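Local coordinates for protein ornithine carbamoyltransferase (Gloeobacter violaceus, PDB 3GD5) that probably catalyses the reversible transfer of the carbamoyl group from carbamoyl phosphate to ornithine, giving citrulline in arginine biosynthesis, at residues 268-273 against 294-299; 229-234 against 279-284; 70-75 against 303-308; 138-143 against 298-303. All coordinates share one frame; numbering follows the deposited sequence.

Contact 1: residues 268-273 against 294-299; sequences IVLHCL and WDEAEN
Trp294 meets Leu273 with the six-membered end of its indole. CZ3 of Trp294 lies 3.8 Å from CD1 of Leu273, and the two side chains cross at about a right angle. The CB of Trp294 points away from the segment 268-273. With CG anti to the carbonyl carbon (chi1 -53°), the ring still reaches back to the leucine methyl. Trp294 also packs on Asp95 of a second subunit. Glu296 carries the main polar link. Its CG is anti to the backbone N (chi1 174°) and the chain beyond is extended, which takes the carboxylate from the helix to the strand. OE2 of Glu296 accepts a hydrogen bond from His271 N at 2.9 Å, using its syn lone pair. The bond is bent, with an angle of 143° at the hydrogen. Strand 268-271 lies at one border of the parallel sheet of the Asp/Orn-binding domain. It leads into the His-Cys-Leu-Pro motif of the family, where Cys272 and Leu273 bind carbamoyl phosphate by similarity. CB and CD2 of Leu270 each lie 3.5 Å from OE2 of Glu296, so the carboxylate has an apolar flank. The carbonyl O of His271 and the like-charged Asp144 lie close by, and would probably raise the affinity of this buried group for a proton. An alanine in place of Glu296 would probably leave the N-H of His271 without this acceptor and open a gap beside Leu270. One residue on, the CB of Ala297 touches CD1 of Leu273 at 4.3 Å, while Ala297 O is hydrogen-bonded to Tyr103 of the second subunit.

Contact 2: residues 229-234 against 279-284; sequences LYTDVW and EEITDE
At the C-terminal end of strand 228-231, in the Asp/Orn-binding domain, Thr231 and Trp234 pack against the loop that leads into helix 283-287. Just past the strand comes Asp232, an ornithine-binding residue by similarity. Glu279 lies over one face of the Trp234 indole. Its CB sits 3.6 Å from the centroid of the six-membered ring, 14° off the ring normal, which makes a CH-pi contact. The carboxylate stays against the same ring system, with CD of Glu279 3.7 Å from CZ3 of Trp234 and its plane tilted 29° from the ring. Arg246 forms a salt bridge with this carboxylate, and Phe250 stacks on the indole. The backbone N of Glu280 also lies over the face that Glu279 covers. Glu280 then turns toward the strand end. Its CG lies between the backbone N and the carbonyl carbon, and the chain bends again at chi2 (-82°). This bend sets CB and CG of Glu280 against the carbonyl oxygen of Asp232, each 3.4 Å from Asp232 O. The acid group ends near Val233, with OE2 of Glu280 4.0 Å from CG2 of Val233, and accepts a hydrogen bond from His276 N. Thr231 closes the inner end of the contact. Its CG2 meets CG2 of Ile281 at 3.8 Å, and its OG1 is 3.7 Å from CB of Glu280 while bonded to Val163 O on the next strand. The arrangement is typical of a Rossmann-like parallel alpha/beta domain, whose binding residues sit in loops at the C-terminal ends of the strands.

Contact 3: residues 70-75 against 303-308; sequences MYQLGG and AQKAVL
Leu73 packs into the angle between Lys305 and Leu308, one turn apart on helix 293-312. The Leu73 CG is anti to the carbonyl carbon (chi1 -71°), which turns the branched end toward that helix. CD1 of Leu73 does the touching: it is 3.6 Å from CB of Leu308 and 3.6 Å from Lys305 O. The two leucines cross obliquely. Leu308 answers with its own CD1, which lies over the backbone of helix 60-72, 3.7 Å from Met70 N and 4.0 Å from CB of Met70. The Met70 chain itself leaves in another direction, bent at chi2, and its CE lies where a side chain on Gly75 would have to go. Lys305 points toward the helix end. Its chain runs straight from CB to CD and then bends at chi3 (61°), which carries CE and NZ across Gln72 at about a right angle. NZ of Lys305 comes to 3.7 Å from CB of Gln72. The methylene part passes beside CD2 of Leu73, with CE of Lys305 4.3 Å away. An alanine in place of Lys305 would probably open a gap beside Leu73 and leave Gln72 more room to turn. Ala69, one turn before Leu73 on helix 60-72, is touched by both Lys305 and Leu308. The contact thus joins the carbamoyl-phosphate domain to the last helix of the chain. Beyond this contact helix 60-72 gives way to its closing turn: Gly75 N bonds to Met70 O at 3.0 Å and Gly74 N to Tyr71 O at 3.0 Å. With Gly74 at positive phi, this is the Schellman motif that closes helix 60-72.

Contact 4: residues 138-143 against 298-303; sequences PCQVVA and ENRLHA
OE1 of Gln140 accepts a hydrogen bond from NE of Arg300 at 2.6 Å, with an angle of 144° at the hydrogen. The oxygen lies at the edge of the guanidinium, near its plane. The donor stands well above the amide plane, and the amide and guanidinium planes are 70° apart. Gln140 reaches this place with CG anti to its backbone N and a bend at chi2. Arg300 bends at chi2 and chi3, and CD of Arg300 comes 3.2 Å from OE1 of Gln140. NE2 of Gln140 is hydrogen-bonded to Asp144, so both ends of the amide are held and its rotation is fixed. Next to this polar pair the helices 138-143 and 298-303 pass at 8.2 Å between their axes, at an angle of 105°. Ala143 fills the crossing. Its CB lies 3.4 Å from Asn299 O, 3.8 Å from CA of Arg300 and 3.9 Å from CB of Ala303. The small side chain of Ala143 lets the backbones come close: CA of Ala143 is 5.1 Å from CA of Asn299. Asn299 lays its CB beside Ala143, while its amide is bonded to Thr147, Glu150 and Lys38. Arg300 also touches Thr62 and Ser65 of helix 60-72. Gln140 and Arg300 both bind carbamoyl phosphate by similarity. Their bond therefore links two probable ligand-binding residues directly, and the chain from Asp144 through the amide to the guanidinium would probably polarise Gln140 and hold Arg300 in position for the ligand.

Contacts 1, 4 and 3 follow one another along helix 293-312, which runs from the ornithine-binding domain to the carbamoyl-phosphate domain. The centres of contacts 1 and 4 are about 9 Å apart, and those of contacts 4 and 3 about 11 Å. Contact 2 joins contact 1 through neighbouring strands, with Ile268 O 2.8 Å from Leu229 N. The probable active site lies where contacts 1, 2 and 4 meet. There CB of Cys272 is 3.4 Å from CD of Gln140, and SG of Cys272 is 3.2 Å from CG of Asp232. Contact 3 adjoins contact 4, sharing Ala303, but its centre is about 29 Å from that of contact 2, on the opposite side of the chain's centre.

Contact 1: residues 268-273 against 294-299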
# COMPACT_ATOMS: atom_id res chain seq x y z
N ILE A 268 17.50 40.26 11.57
CA ILE A 268 17.56 38.86 11.93
C ILE A 268 16.72 38.07 10.92
O ILE A 268 15.76 38.61 10.36
CB ILE A 268 17.03 38.65 13.38
CG1 ILE A 268 18.21 38.54 14.34
CG2 ILE A 268 16.12 37.44 13.46
CD1 ILE A 268 19.09 39.75 14.37
N VAL A 269 17.10 36.82 10.67
CA VAL A 269 16.37 35.96 9.74
C VAL A 269 15.74 34.77 10.46
O VAL A 269 16.43 34.00 11.12
CB VAL A 269 17.29 35.41 8.62
CG1 VAL A 269 16.50 34.48 7.71
CG2 VAL A 269 17.86 36.56 7.81
N LEU A 270 14.42 34.64 10.34
CA LEU A 270 13.69 33.54 10.98
C LEU A 270 13.03 32.63 9.96
O LEU A 270 12.59 33.08 8.90
CB LEU A 270 12.61 34.07 11.93
CG LEU A 270 13.04 34.86 13.17
CD1 LEU A 270 11.84 35.13 14.06
CD2 LEU A 270 14.10 34.08 13.93
N HIS A 271 12.99 31.34 10.28
CA HIS A 271 12.34 30.35 9.42
C HIS A 271 11.78 29.29 10.37
O HIS A 271 12.51 28.72 11.16
CB HIS A 271 13.36 29.73 8.45
CG HIS A 271 12.74 28.84 7.41
ND1 HIS A 271 13.01 28.96 6.06
CD2 HIS A 271 11.88 27.80 7.53
CE1 HIS A 271 12.35 28.04 5.40
NE2 HIS A 271 11.65 27.32 6.26
N CYS A 272 10.48 29.05 10.30
CA CYS A 272 9.85 28.07 11.18
C CYS A 272 10.24 26.60 10.92
O CYS A 272 10.00 25.75 11.77
CB CYS A 272 8.32 28.21 11.11
SG CYS A 272 7.66 27.99 9.45
N LEU A 273 10.82 26.31 9.75
CA LEU A 273 11.27 24.97 9.35
C LEU A 273 10.15 23.99 8.98
O LEU A 273 9.01 24.15 9.41
CB LEU A 273 12.15 24.35 10.44
CG LEU A 273 13.44 25.12 10.77
CD1 LEU A 273 14.19 24.42 11.89
CD2 LEU A 273 14.32 25.22 9.52
N TRP A 294 17.91 28.28 14.59
CA TRP A 294 18.13 27.25 15.59
C TRP A 294 17.64 27.70 16.97
O TRP A 294 17.04 26.92 17.70
CB TRP A 294 19.62 26.84 15.62
CG TRP A 294 20.14 26.46 14.24
CD1 TRP A 294 21.27 26.92 13.64
CD2 TRP A 294 19.49 25.62 13.26
NE1 TRP A 294 21.37 26.44 12.36
CE2 TRP A 294 20.29 25.64 12.10
CE3 TRP A 294 18.31 24.86 13.26
CZ2 TRP A 294 19.95 24.93 10.94
CZ3 TRP A 294 17.97 24.16 12.10
CH2 TRP A 294 18.79 24.20 10.96
N ASP A 295 17.88 28.97 17.31
CA ASP A 295 17.39 29.50 18.59
C ASP A 295 15.86 29.53 18.54
O ASP A 295 15.17 29.21 19.51
CB ASP A 295 17.92 30.92 18.85
CG ASP A 295 19.43 30.97 19.07
OD1 ASP A 295 20.00 29.99 19.58
OD2 ASP A 295 20.04 32.00 18.73
N GLU A 296 15.33 29.92 17.39
CA GLU A 296 13.89 29.99 17.18
C GLU A 296 13.25 28.62 17.37
O GLU A 296 12.16 28.51 17.93
CB GLU A 296 13.63 30.52 15.77
CG GLU A 296 12.18 30.52 15.33
CD GLU A 296 12.04 30.79 13.84
OE1 GLU A 296 10.89 30.94 13.37
OE2 GLU A 296 13.07 30.85 13.15
N ALA A 297 13.92 27.57 16.89
CA ALA A 297 13.41 26.20 17.01
C ALA A 297 13.41 25.74 18.47
O ALA A 297 12.43 25.15 18.96
CB ALA A 297 14.26 25.25 16.15
N GLU A 298 14.51 26.00 19.18
CA GLU A 298 14.60 25.63 20.58
C GLU A 298 13.47 26.32 21.36
O GLU A 298 12.91 25.74 22.29
CB GLU A 298 15.94 26.05 21.19
CG GLU A 298 16.08 25.65 22.66
CD GLU A 298 17.27 26.32 23.36
OE1 GLU A 298 18.38 26.35 22.78
OE2 GLU A 298 17.09 26.80 24.50
N ASN A 299 13.16 27.55 20.98
CA ASN A 299 12.11 28.29 21.67
C ASN A 299 10.71 27.71 21.50
O ASN A 299 9.77 28.17 22.16
CB ASN A 299 12.11 29.76 21.26
CG ASN A 299 13.14 30.57 22.02
OD1 ASN A 299 13.50 30.22 23.14
ND2 ASN A 299 13.60 31.66 21.42

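Contact 2: residues 229-234 against 279-284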
# COMPACT_ATOMS: atom_id res chain seq x y z
N LEU A 229 13.45 39.26 8.94
CA LEU A 229 12.94 38.74 7.68
C LEU A 229 12.48 37.31 8.00
O LEU A 229 13.24 36.51 8.53
CB LEU A 229 14.03 38.74 6.60
CG LEU A 229 14.49 40.13 6.16
CD1 LEU A 229 15.51 39.99 5.05
CD2 LEU A 229 13.29 40.95 5.67
N TYR A 230 11.23 37.02 7.69
CA TYR A 230 10.64 35.72 8.00
C TYR A 230 10.10 35.03 6.76
O TYR A 230 9.49 35.66 5.89
CB TYR A 230 9.49 35.93 8.99
CG TYR A 230 9.06 34.70 9.76
CD1 TYR A 230 8.47 33.61 9.13
CD2 TYR A 230 9.20 34.66 11.15
CE1 TYR A 230 8.03 32.50 9.86
CE2 TYR A 230 8.77 33.56 11.88
CZ TYR A 230 8.19 32.48 11.24
OH TYR A 230 7.81 31.38 11.98
N THR A 231 10.32 33.73 6.67
CA THR A 231 9.81 32.98 5.54
C THR A 231 9.51 31.55 5.95
O THR A 231 9.87 31.11 7.05
CB THR A 231 10.78 32.98 4.35
OG1 THR A 231 10.10 32.50 3.19
CG2 THR A 231 11.99 32.10 4.64
N ASP A 232 8.85 30.82 5.06
CA ASP A 232 8.44 29.45 5.31
C ASP A 232 8.42 28.77 3.96
O ASP A 232 8.60 29.43 2.93
CB ASP A 232 7.04 29.47 5.93
CG ASP A 232 6.58 28.11 6.42
OD1 ASP A 232 7.34 27.12 6.29
OD2 ASP A 232 5.45 28.04 6.93
N VAL A 233 8.20 27.46 3.94
CA VAL A 233 8.16 26.73 2.68
C VAL A 233 7.04 27.23 1.77
O VAL A 233 5.98 27.63 2.25
CB VAL A 233 7.98 25.22 2.93
CG1 VAL A 233 7.59 24.53 1.63
CG2 VAL A 233 9.29 24.62 3.47
N TRP A 234 7.28 27.21 0.46
CA TRP A 234 6.27 27.65 -0.50
C TRP A 234 5.04 26.74 -0.46
O TRP A 234 5.11 25.59 0.00
CB TRP A 234 6.84 27.67 -1.92
CG TRP A 234 7.98 28.65 -2.13
CD1 TRP A 234 8.21 29.79 -1.41
CD2 TRP A 234 8.99 28.60 -3.15
NE1 TRP A 234 9.31 30.45 -1.92
CE2 TRP A 234 9.81 29.75 -2.98
CE3 TRP A 234 9.29 27.70 -4.18
CZ2 TRP A 234 10.91 30.01 -3.81
CZ3 TRP A 234 10.39 27.97 -5.01
CH2 TRP A 234 11.18 29.12 -4.82
N GLU A 279 15.17 27.64 -2.43
CA GLU A 279 13.81 28.06 -2.78
C GLU A 279 13.45 29.31 -1.99
O GLU A 279 13.71 30.42 -2.45
CB GLU A 279 12.76 26.97 -2.48
CG GLU A 279 12.99 25.66 -3.23
CD GLU A 279 11.71 24.85 -3.44
OE1 GLU A 279 10.92 24.69 -2.49
OE2 GLU A 279 11.49 24.37 -4.58
N GLU A 280 12.89 29.12 -0.80
CA GLU A 280 12.49 30.25 0.03
C GLU A 280 13.67 30.88 0.76
O GLU A 280 13.56 31.99 1.27
CB GLU A 280 11.41 29.84 1.03
CG GLU A 280 11.92 29.02 2.22
CD GLU A 280 12.09 27.53 1.90
OE1 GLU A 280 11.76 27.10 0.78
OE2 GLU A 280 12.56 26.80 2.79
N ILE A 281 14.80 30.17 0.83
CA ILE A 281 16.01 30.69 1.47
C ILE A 281 17.26 30.05 0.89
O ILE A 281 17.21 28.96 0.34
CB ILE A 281 16.05 30.45 3.00
CG1 ILE A 281 15.20 29.23 3.36
CG2 ILE A 281 15.65 31.70 3.73
CD1 ILE A 281 15.79 27.93 2.86
N THR A 282 18.38 30.74 1.03
CA THR A 282 19.64 30.22 0.52
C THR A 282 20.41 29.61 1.68
O THR A 282 20.23 29.99 2.84
CB THR A 282 20.50 31.34 -0.13
OG1 THR A 282 20.87 32.31 0.86
CG2 THR A 282 19.73 32.04 -1.23
N ASP A 283 21.26 28.64 1.36
CA ASP A 283 22.05 27.99 2.39
C ASP A 283 22.88 29.06 3.09
O ASP A 283 23.02 29.05 4.32
CB ASP A 283 22.98 26.96 1.75
CG ASP A 283 23.81 26.21 2.78
OD1 ASP A 283 23.21 25.50 3.63
OD2 ASP A 283 25.05 26.33 2.75
N GLU A 284 23.42 29.98 2.30
CA GLU A 284 24.25 31.07 2.81
C GLU A 284 23.58 31.83 3.95
O GLU A 284 24.18 32.03 5.01
CB GLU A 284 24.58 32.03 1.67
CG GLU A 284 25.46 33.20 2.07
CD GLU A 284 25.74 34.12 0.90
OE1 GLU A 284 24.82 34.85 0.47
OE2 GLU A 284 26.89 34.12 0.39

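Contact 3: residues 70-75 against 303-308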
# COMPACT_ATOMS: atom_id res chain seq x y z
N MET A 70 6.29 19.07 28.17
CA MET A 70 5.50 18.45 29.23
C MET A 70 6.40 17.67 30.19
O MET A 70 6.17 17.66 31.41
CB MET A 70 4.43 17.54 28.63
CG MET A 70 3.43 17.02 29.66
SD MET A 70 2.64 18.34 30.62
CE MET A 70 1.19 17.41 31.28
N TYR A 71 7.45 17.02 29.68
CA TYR A 71 8.35 16.28 30.56
C TYR A 71 9.08 17.22 31.52
O TYR A 71 9.32 16.88 32.68
CB TYR A 71 9.38 15.49 29.77
CG TYR A 71 8.87 14.24 29.10
CD1 TYR A 71 7.63 13.68 29.45
CD2 TYR A 71 9.62 13.61 28.11
CE1 TYR A 71 7.17 12.52 28.83
CE2 TYR A 71 9.18 12.45 27.49
CZ TYR A 71 7.96 11.91 27.85
OH TYR A 71 7.54 10.76 27.23
N GLN A 72 9.44 18.41 31.05
CA GLN A 72 10.15 19.35 31.91
C GLN A 72 9.24 19.97 32.96
O GLN A 72 9.71 20.54 33.93
CB GLN A 72 10.84 20.43 31.08
CG GLN A 72 12.03 19.88 30.32
CD GLN A 72 12.88 20.96 29.67
OE1 GLN A 72 13.97 20.67 29.16
NE2 GLN A 72 12.40 22.19 29.69
N LEU A 73 7.93 19.84 32.75
CA LEU A 73 6.94 20.35 33.69
C LEU A 73 6.58 19.23 34.66
O LEU A 73 5.78 19.43 35.58
CB LEU A 73 5.69 20.84 32.95
CG LEU A 73 5.89 22.13 32.15
CD1 LEU A 73 4.62 22.47 31.37
CD2 LEU A 73 6.23 23.27 33.11
N GLY A 74 7.15 18.05 34.45
CA GLY A 74 6.89 16.92 35.33
C GLY A 74 5.64 16.11 35.02
O GLY A 74 5.17 15.33 35.86
N GLY A 75 5.08 16.28 33.83
CA GLY A 75 3.89 15.53 33.49
C GLY A 75 4.20 14.41 32.51
O GLY A 75 5.36 14.21 32.11
N ALA A 303 8.31 28.05 24.67
CA ALA A 303 7.01 28.68 24.44
C ALA A 303 5.88 27.71 24.78
O ALA A 303 4.89 28.10 25.41
CB ALA A 303 6.90 29.13 22.99
N GLN A 304 6.02 26.46 24.35
CA GLN A 304 4.99 25.47 24.62
C GLN A 304 4.88 25.12 26.10
O GLN A 304 3.79 24.80 26.58
CB GLN A 304 5.21 24.23 23.74
CG GLN A 304 4.66 24.46 22.33
CD GLN A 304 5.34 23.65 21.25
OE1 GLN A 304 5.30 24.02 20.09
NE2 GLN A 304 5.96 22.53 21.62
N LYS A 305 5.99 25.18 26.84
CA LYS A 305 5.94 24.92 28.28
C LYS A 305 5.06 25.98 28.94
O LYS A 305 4.27 25.69 29.84
CB LYS A 305 7.34 24.99 28.91
CG LYS A 305 8.22 23.80 28.58
CD LYS A 305 9.62 23.97 29.14
CE LYS A 305 9.64 24.09 30.65
NZ LYS A 305 11.06 24.10 31.09
N ALA A 306 5.19 27.23 28.48
CA ALA A 306 4.39 28.32 29.02
C ALA A 306 2.91 28.10 28.72
O ALA A 306 2.06 28.37 29.57
CB ALA A 306 4.85 29.65 28.45
N VAL A 307 2.56 27.62 27.53
CA VAL A 307 1.15 27.40 27.24
C VAL A 307 0.63 26.26 28.11
O VAL A 307 -0.41 26.39 28.75
CB VAL A 307 0.87 27.07 25.75
CG1 VAL A 307 1.48 28.13 24.86
CG2 VAL A 307 1.40 25.69 25.39
N LEU A 308 1.36 25.14 28.14
CA LEU A 308 0.96 24.00 28.95
C LEU A 308 0.75 24.44 30.41
O LEU A 308 -0.27 24.14 31.03
CB LEU A 308 2.02 22.89 28.87
CG LEU A 308 2.19 22.19 27.50
CD1 LEU A 308 3.40 21.29 27.53
CD2 LEU A 308 0.95 21.39 27.16

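Contact 4: residues 138-143 against 298-303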
# COMPACT_ATOMS: atom_id res chain seq x y z
N PRO A 138 -0.34 29.10 16.21
CA PRO A 138 -0.13 29.95 17.39
C PRO A 138 1.17 29.72 18.16
O PRO A 138 1.91 30.66 18.45
CB PRO A 138 -1.35 29.64 18.26
CG PRO A 138 -2.40 29.32 17.25
CD PRO A 138 -1.66 28.45 16.28
N CYS A 139 1.42 28.46 18.52
CA CYS A 139 2.61 28.12 19.28
C CYS A 139 3.89 28.50 18.58
O CYS A 139 4.83 28.92 19.23
CB CYS A 139 2.60 26.63 19.64
SG CYS A 139 1.29 26.20 20.86
N GLN A 140 3.93 28.35 17.26
CA GLN A 140 5.13 28.71 16.51
C GLN A 140 5.42 30.19 16.72
O GLN A 140 6.54 30.58 17.06
CB GLN A 140 4.92 28.44 15.02
CG GLN A 140 6.07 28.92 14.12
CD GLN A 140 7.37 28.21 14.41
OE1 GLN A 140 7.43 26.97 14.42
NE2 GLN A 140 8.43 28.98 14.66
N VAL A 141 4.40 31.01 16.53
CA VAL A 141 4.53 32.45 16.67
C VAL A 141 4.93 32.90 18.07
O VAL A 141 5.73 33.83 18.19
CB VAL A 141 3.23 33.16 16.22
CG1 VAL A 141 3.25 34.66 16.63
CG2 VAL A 141 3.09 33.04 14.71
N VAL A 142 4.41 32.27 19.12
CA VAL A 142 4.78 32.67 20.47
C VAL A 142 6.28 32.40 20.65
O VAL A 142 6.97 33.09 21.40
CB VAL A 142 3.96 31.92 21.57
CG1 VAL A 142 2.46 32.03 21.28
CG2 VAL A 142 4.37 30.47 21.66
N ALA A 143 6.78 31.39 19.94
CA ALA A 143 8.19 31.06 20.01
C ALA A 143 9.01 32.09 19.24
O ALA A 143 10.09 32.51 19.67
CB ALA A 143 8.44 29.66 19.43
N GLU A 298 14.51 26.00 19.18
CA GLU A 298 14.60 25.63 20.58
C GLU A 298 13.47 26.32 21.36
O GLU A 298 12.91 25.74 22.29
CB GLU A 298 15.94 26.05 21.19
CG GLU A 298 16.08 25.65 22.66
CD GLU A 298 17.27 26.32 23.36
OE1 GLU A 298 18.38 26.35 22.78
OE2 GLU A 298 17.09 26.80 24.50
N ASN A 299 13.16 27.55 20.98
CA ASN A 299 12.11 28.29 21.67
C ASN A 299 10.71 27.71 21.50
O ASN A 299 9.77 28.17 22.16
CB ASN A 299 12.11 29.76 21.26
CG ASN A 299 13.14 30.57 22.02
OD1 ASN A 299 13.50 30.22 23.14
ND2 ASN A 299 13.60 31.66 21.42
N ARG A 300 10.55 26.70 20.64
CA ARG A 300 9.24 26.07 20.49
C ARG A 300 8.99 25.36 21.82
O ARG A 300 7.86 25.27 22.30
CB ARG A 300 9.23 25.03 19.36
CG ARG A 300 9.44 25.59 17.95
CD ARG A 300 8.21 26.33 17.42
NE ARG A 300 7.36 25.48 16.59
CZ ARG A 300 6.67 24.45 17.05
NH1 ARG A 300 6.72 24.14 18.34
NH2 ARG A 300 5.93 23.71 16.24
N LEU A 301 10.06 24.86 22.41
CA LEU A 301 9.97 24.15 23.68
C LEU A 301 9.59 25.08 24.85
O LEU A 301 8.68 24.79 25.63
CB LEU A 301 11.30 23.45 23.98
CG LEU A 301 11.56 23.05 25.44
CD1 LEU A 301 10.46 22.15 25.90
CD2 LEU A 301 12.92 22.38 25.57
N HIS A 302 10.32 26.18 24.97
CA HIS A 302 10.07 27.13 26.05
C HIS A 302 8.71 27.79 25.90
O HIS A 302 8.02 28.04 26.89
CB HIS A 302 11.19 28.17 26.08
CG HIS A 302 12.56 27.57 26.16
ND1 HIS A 302 12.96 26.76 27.20
CD2 HIS A 302 13.60 27.62 25.30
CE1 HIS A 302 14.19 26.33 26.98
NE2 HIS A 302 14.60 26.84 25.84
N ALA A 303 8.31 28.05 24.67
CA ALA A 303 7.01 28.68 24.44
C ALA A 303 5.88 27.71 24.78
O ALA A 303 4.89 28.10 25.41
CB ALA A 303 6.90 29.13 22.99